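Local atomic coordinates of separin (Saccharomyces cerevisiae, PDB entry 5U1T), a protein that cleaves the MCD1/SCC1 subunit of cohesin as a caspase-like cysteine protease, allowing chromosomes to segregate at the onset of anaphase. Residues 320-334 with 370-384. Numbering follows the deposited sequence.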
loop_
_atom_site.group_PDB
_atom_site.type_symbol
_atom_site.label_atom_id
_atom_site.label_comp_id
_atom_site.label_asym_id
_atom_site.label_seq_id
_atom_site.Cartn_x
_atom_site.Cartn_y
_atom_site.Cartn_z
ATOM N N SER A 320 -28.833 -15.627 60.221
ATOM C CA SER A 320 -27.715 -16.325 60.788
ATOM C C SER A 320 -28.167 -17.690 61.196
ATOM O O SER A 320 -27.617 -18.688 60.786
ATOM C CB SER A 320 -27.227 -15.583 62.004
ATOM O OG SER A 320 -25.955 -16.045 62.369
ATOM N N ALA A 321 -29.216 -17.722 61.989
ATOM C CA ALA A 321 -29.753 -18.966 62.483
ATOM C C ALA A 321 -30.093 -19.968 61.407
ATOM O O ALA A 321 -29.619 -21.084 61.432
ATOM C CB ALA A 321 -30.968 -18.685 63.336
ATOM N N THR A 322 -30.915 -19.561 60.457
ATOM C CA THR A 322 -31.367 -20.433 59.379
ATOM C C THR A 322 -30.272 -21.186 58.671
ATOM O O THR A 322 -30.395 -22.367 58.394
ATOM C CB THR A 322 -32.042 -19.598 58.314
ATOM O OG1 THR A 322 -31.149 -18.550 57.953
ATOM C CG2 THR A 322 -33.291 -18.981 58.849
ATOM N N LEU A 323 -29.216 -20.475 58.327
ATOM C CA LEU A 323 -28.096 -21.070 57.651
ATOM C C LEU A 323 -27.565 -22.204 58.475
ATOM O O LEU A 323 -27.317 -23.292 57.982
ATOM C CB LEU A 323 -26.999 -20.030 57.518
ATOM C CG LEU A 323 -27.231 -18.796 56.657
ATOM C CD1 LEU A 323 -26.083 -17.819 56.771
ATOM C CD2 LEU A 323 -27.462 -19.197 55.215
ATOM N N LYS A 324 -27.412 -21.939 59.759
ATOM C CA LYS A 324 -26.845 -22.943 60.658
ATOM C C LYS A 324 -27.567 -24.285 60.555
ATOM O O LYS A 324 -26.937 -25.344 60.520
ATOM C CB LYS A 324 -26.885 -22.442 62.100
ATOM C CG LYS A 324 -26.476 -23.487 63.107
ATOM C CD LYS A 324 -25.085 -24.000 62.809
ATOM C CE LYS A 324 -24.730 -25.162 63.710
ATOM N NZ LYS A 324 -23.269 -25.405 63.686
ATOM N N CYS A 325 -28.892 -24.232 60.516
ATOM C CA CYS A 325 -29.690 -25.425 60.298
ATOM C C CYS A 325 -29.452 -25.990 58.902
ATOM O O CYS A 325 -29.287 -27.198 58.732
ATOM C CB CYS A 325 -31.166 -25.107 60.501
ATOM S SG CYS A 325 -31.517 -24.525 62.157
ATOM N N LEU A 326 -29.428 -25.104 57.911
ATOM C CA LEU A 326 -29.181 -25.487 56.522
ATOM C C LEU A 326 -27.896 -26.299 56.360
ATOM O O LEU A 326 -27.872 -27.300 55.637
ATOM C CB LEU A 326 -29.129 -24.240 55.645
ATOM C CG LEU A 326 -30.483 -23.740 55.155
ATOM C CD1 LEU A 326 -31.312 -23.255 56.318
ATOM C CD2 LEU A 326 -30.289 -22.636 54.122
ATOM N N VAL A 327 -26.840 -25.863 57.043
ATOM C CA VAL A 327 -25.577 -26.593 57.066
ATOM C C VAL A 327 -25.776 -27.974 57.678
ATOM O O VAL A 327 -25.268 -28.974 57.166
ATOM C CB VAL A 327 -24.498 -25.848 57.869
ATOM C CG1 VAL A 327 -23.237 -26.678 57.933
ATOM C CG2 VAL A 327 -24.219 -24.483 57.273
ATOM N N CYS A 328 -26.522 -28.012 58.779
ATOM C CA CYS A 328 -26.831 -29.260 59.473
ATOM C C CYS A 328 -27.544 -30.256 58.567
ATOM O O CYS A 328 -27.193 -31.435 58.510
ATOM C CB CYS A 328 -27.701 -28.993 60.714
ATOM S SG CYS A 328 -26.853 -28.190 62.113
ATOM N N LEU A 329 -28.557 -29.773 57.865
ATOM C CA LEU A 329 -29.361 -30.637 57.017
ATOM C C LEU A 329 -28.547 -31.211 55.864
ATOM O O LEU A 329 -28.585 -32.416 55.616
ATOM C CB LEU A 329 -30.583 -29.866 56.508
ATOM C CG LEU A 329 -31.598 -30.465 55.537
ATOM C CD1 LEU A 329 -32.300 -31.655 56.157
ATOM C CD2 LEU A 329 -32.597 -29.400 55.108
ATOM N N TRP A 330 -27.788 -30.361 55.178
ATOM C CA TRP A 330 -27.104 -30.804 53.973
ATOM C C TRP A 330 -25.852 -31.600 54.287
ATOM O O TRP A 330 -25.370 -32.362 53.446
ATOM C CB TRP A 330 -26.780 -29.613 53.072
ATOM C CG TRP A 330 -27.986 -29.176 52.335
ATOM C CD1 TRP A 330 -28.780 -28.108 52.624
ATOM C CD2 TRP A 330 -28.579 -29.832 51.213
ATOM N NE1 TRP A 330 -29.827 -28.044 51.736
ATOM C CE2 TRP A 330 -29.728 -29.093 50.859
ATOM C CE3 TRP A 330 -28.246 -30.965 50.461
ATOM C CZ2 TRP A 330 -30.550 -29.451 49.781
ATOM C CZ3 TRP A 330 -29.062 -31.318 49.385
ATOM C CH2 TRP A 330 -30.201 -30.565 49.061
ATOM N N SER A 331 -25.335 -31.447 55.500
ATOM C CA SER A 331 -24.205 -32.256 55.907
ATOM C C SER A 331 -24.670 -33.692 56.114
ATOM O O SER A 331 -23.953 -34.632 55.782
ATOM C CB SER A 331 -23.558 -31.703 57.171
ATOM O OG SER A 331 -23.325 -30.314 57.056
ATOM N N THR A 332 -25.880 -33.865 56.642
ATOM C CA THR A 332 -26.408 -35.212 56.845
ATOM C C THR A 332 -26.726 -35.861 55.498
ATOM O O THR A 332 -26.618 -37.077 55.357
ATOM C CB THR A 332 -27.680 -35.231 57.737
ATOM O OG1 THR A 332 -27.459 -34.451 58.915
ATOM C CG2 THR A 332 -28.034 -36.662 58.153
ATOM N N ILE A 333 -27.104 -35.054 54.508
ATOM C CA ILE A 333 -27.412 -35.599 53.185
ATOM C C ILE A 333 -26.178 -36.253 52.569
ATOM O O ILE A 333 -26.253 -37.391 52.098
ATOM C CB ILE A 333 -27.963 -34.525 52.223
ATOM C CG1 ILE A 333 -29.315 -34.013 52.726
ATOM C CG2 ILE A 333 -28.096 -35.087 50.816
ATOM C CD1 ILE A 333 -30.270 -33.561 51.644
ATOM N N ARG A 334 -25.050 -35.542 52.584
ATOM C CA ARG A 334 -23.780 -36.103 52.122
ATOM C C ARG A 334 -23.466 -37.389 52.878
ATOM O O ARG A 334 -23.195 -38.427 52.265
ATOM C CB ARG A 334 -22.631 -35.101 52.292
ATOM C CG ARG A 334 -22.160 -34.486 50.987
ATOM C CD ARG A 334 -20.751 -33.908 51.093
ATOM N NE ARG A 334 -19.794 -34.644 50.268
ATOM C CZ ARG A 334 -18.752 -35.315 50.747
ATOM N NH1 ARG A 334 -18.522 -35.336 52.051
ATOM N NH2 ARG A 334 -17.935 -35.962 49.923
ATOM N N LEU A 370 -20.605 -18.886 58.348
ATOM C CA LEU A 370 -21.689 -19.860 58.190
ATOM C C LEU A 370 -22.027 -20.021 56.714
ATOM O O LEU A 370 -22.271 -21.129 56.223
ATOM C CB LEU A 370 -22.930 -19.425 58.971
ATOM C CG LEU A 370 -23.110 -19.979 60.381
ATOM C CD1 LEU A 370 -24.197 -19.218 61.109
ATOM C CD2 LEU A 370 -23.448 -21.459 60.325
ATOM N N LEU A 371 -22.026 -18.893 56.012
ATOM C CA LEU A 371 -22.333 -18.863 54.597
ATOM C C LEU A 371 -21.280 -19.635 53.816
ATOM O O LEU A 371 -21.620 -20.458 52.972
ATOM C CB LEU A 371 -22.435 -17.416 54.113
ATOM C CG LEU A 371 -22.489 -17.175 52.606
ATOM C CD1 LEU A 371 -23.486 -18.085 51.965
ATOM C CD2 LEU A 371 -22.861 -15.742 52.336
ATOM N N SER A 372 -20.006 -19.383 54.105
ATOM C CA SER A 372 -18.932 -20.028 53.365
ATOM C C SER A 372 -18.991 -21.524 53.553
ATOM O O SER A 372 -18.760 -22.291 52.623
ATOM C CB SER A 372 -17.565 -19.522 53.799
ATOM O OG SER A 372 -16.550 -20.312 53.192
ATOM N N GLU A 373 -19.307 -21.930 54.768
ATOM C CA GLU A 373 -19.396 -23.340 55.093
ATOM C C GLU A 373 -20.556 -24.016 54.355
ATOM O O GLU A 373 -20.383 -25.092 53.782
ATOM C CB GLU A 373 -19.537 -23.518 56.606
ATOM C CG GLU A 373 -19.779 -24.945 57.052
ATOM C CD GLU A 373 -19.912 -25.057 58.562
ATOM O OE1 GLU A 373 -19.690 -24.035 59.248
ATOM O OE2 GLU A 373 -20.243 -26.160 59.067
ATOM N N LEU A 374 -21.731 -23.389 54.368
ATOM C CA LEU A 374 -22.881 -23.950 53.678
ATOM C C LEU A 374 -22.586 -24.072 52.171
ATOM O O LEU A 374 -22.910 -25.085 51.547
ATOM C CB LEU A 374 -24.128 -23.101 53.930
ATOM C CG LEU A 374 -25.420 -23.541 53.233
ATOM C CD1 LEU A 374 -25.765 -24.987 53.544
ATOM C CD2 LEU A 374 -26.563 -22.632 53.628
ATOM N N LEU A 375 -21.949 -23.051 51.596
ATOM C CA LEU A 375 -21.570 -23.075 50.192
ATOM C C LEU A 375 -20.539 -24.155 49.918
ATOM O O LEU A 375 -20.514 -24.748 48.843
ATOM C CB LEU A 375 -21.038 -21.717 49.764
ATOM C CG LEU A 375 -22.168 -20.711 49.588
ATOM C CD1 LEU A 375 -21.648 -19.343 49.170
ATOM C CD2 LEU A 375 -23.147 -21.261 48.575
ATOM N N GLY A 376 -19.690 -24.419 50.901
ATOM C CA GLY A 376 -18.695 -25.466 50.778
ATOM C C GLY A 376 -19.276 -26.868 50.766
ATOM O O GLY A 376 -18.866 -27.708 49.971
ATOM N N VAL A 377 -20.231 -27.130 51.650
ATOM C CA VAL A 377 -20.786 -28.474 51.757
ATOM C C VAL A 377 -21.683 -28.741 50.562
ATOM O O VAL A 377 -21.792 -29.877 50.103
ATOM C CB VAL A 377 -21.557 -28.677 53.087
ATOM C CG1 VAL A 377 -22.443 -27.496 53.377
ATOM C CG2 VAL A 377 -22.363 -29.973 53.072
ATOM N N LEU A 378 -22.287 -27.678 50.043
ATOM C CA LEU A 378 -23.137 -27.767 48.862
ATOM C C LEU A 378 -22.340 -28.059 47.587
ATOM O O LEU A 378 -22.804 -28.799 46.714
ATOM C CB LEU A 378 -23.940 -26.473 48.688
ATOM C CG LEU A 378 -25.115 -26.246 49.644
ATOM C CD1 LEU A 378 -25.730 -24.869 49.447
ATOM C CD2 LEU A 378 -26.153 -27.329 49.460
ATOM N N SER A 379 -21.152 -27.466 47.473
ATOM C CA SER A 379 -20.294 -27.694 46.312
ATOM C C SER A 379 -19.841 -29.145 46.261
ATOM O O SER A 379 -19.719 -29.747 45.192
ATOM C CB SER A 379 -19.083 -26.757 46.341
ATOM O OG SER A 379 -18.299 -26.945 47.501
ATOM N N GLU A 380 -19.603 -29.700 47.439
ATOM C CA GLU A 380 -19.221 -31.093 47.564
ATOM C C GLU A 380 -20.354 -32.013 47.115
ATOM O O GLU A 380 -20.106 -33.080 46.553
ATOM C CB GLU A 380 -18.813 -31.397 49.008
ATOM C CG GLU A 380 -17.424 -30.903 49.349
ATOM C CD GLU A 380 -16.397 -31.373 48.331
ATOM O OE1 GLU A 380 -15.617 -30.531 47.826
ATOM O OE2 GLU A 380 -16.374 -32.586 48.029
ATOM N N ILE A 381 -21.593 -31.600 47.359
ATOM C CA ILE A 381 -22.742 -32.371 46.910
ATOM C C ILE A 381 -22.747 -32.452 45.388
ATOM O O ILE A 381 -22.948 -33.522 44.813
ATOM C CB ILE A 381 -24.076 -31.764 47.414
ATOM C CG1 ILE A 381 -24.297 -32.110 48.890
ATOM C CG2 ILE A 381 -25.242 -32.275 46.587
ATOM C CD1 ILE A 381 -25.169 -33.328 49.110
ATOM N N CYS A 382 -22.494 -31.320 44.740
ATOM C CA CYS A 382 -22.468 -31.270 43.286
ATOM C C CYS A 382 -21.420 -32.195 42.692
ATOM O O CYS A 382 -21.649 -32.794 41.655
ATOM C CB CYS A 382 -22.238 -29.844 42.811
ATOM S SG CYS A 382 -23.600 -28.766 43.254
ATOM N N ILE A 383 -20.279 -32.335 43.348
ATOM C CA ILE A 383 -19.268 -33.261 42.858
ATOM C C ILE A 383 -19.656 -34.732 43.127
ATOM O O ILE A 383 -19.318 -35.618 42.342
ATOM C CB ILE A 383 -17.900 -32.936 43.475
ATOM C CG1 ILE A 383 -17.552 -31.478 43.193
ATOM C CG2 ILE A 383 -16.816 -33.843 42.921
ATOM C CD1 ILE A 383 -16.298 -31.029 43.856
ATOM N N ASP A 384 -20.385 -34.994 44.212
ATOM C CA ASP A 384 -20.879 -36.346 44.490
ATOM C C ASP A 384 -21.916 -36.768 43.454
ATOM O O ASP A 384 -22.107 -37.952 43.194
ATOM C CB ASP A 384 -21.504 -36.428 45.885
ATOM C CG ASP A 384 -20.478 -36.333 47.008
ATOM O OD1 ASP A 384 -19.274 -36.192 46.721
ATOM O OD2 ASP A 384 -20.881 -36.391 48.190
#
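OD1 of Asp384 is held from two sources, NH2 of Arg334 across the contact and a salt bridge to Arg162. The bond from Arg334 NH2 to Asp384 OD1 is weak, being long at 3.5 Å though fairly straight at 161°, with OD1 in the guanidinium plane at its edge. NE of Arg334 lies closer, 2.9 Å from OD2 of Asp384, but an N-H...O angle of 122° makes this hydrogen bond weak too. A bend in the Arg334 chain beyond CG brings NE to 3.6 Å from CB of Glu380 and turns the guanidinium toward Asp384. Arg162 also pairs with Glu380, and Glu155 with NH1 of Arg334, so the Arg334-Asp384 salt bridge is one link in a charge network. A methionine in place of Arg334 would probably cost Glu155 this partner and leave Asp384 to rely on Arg162. Two alpha-helices of the helical domain pack here nearly parallel, their axes 9.3 Å apart and crossing at 23°, with helix 342-357 touching Trp330 and Leu374. Knobs-into-holes packing is met near both ends: Leu370 sits among Ser320, Leu323, Lys324 and Val327, and Arg334 among Val377, Glu380, Ile381 and Asp384. In the middle, the side chains of Leu374 and Val327 run antiparallel alongside each other, CB of Leu374 3.6 Å from CG2 of Val327, while CD2 of Leu374 meets CB of Leu326. The Trp330 indole is sandwiched: CD2 of Leu378 makes a CH-pi contact 4.0 Å from the five-membered ring centroid, CD1 of Ile333 covers the opposite face, and at the edge CD1 of Ile381 lies 4.1 Å from CE3 of Trp330.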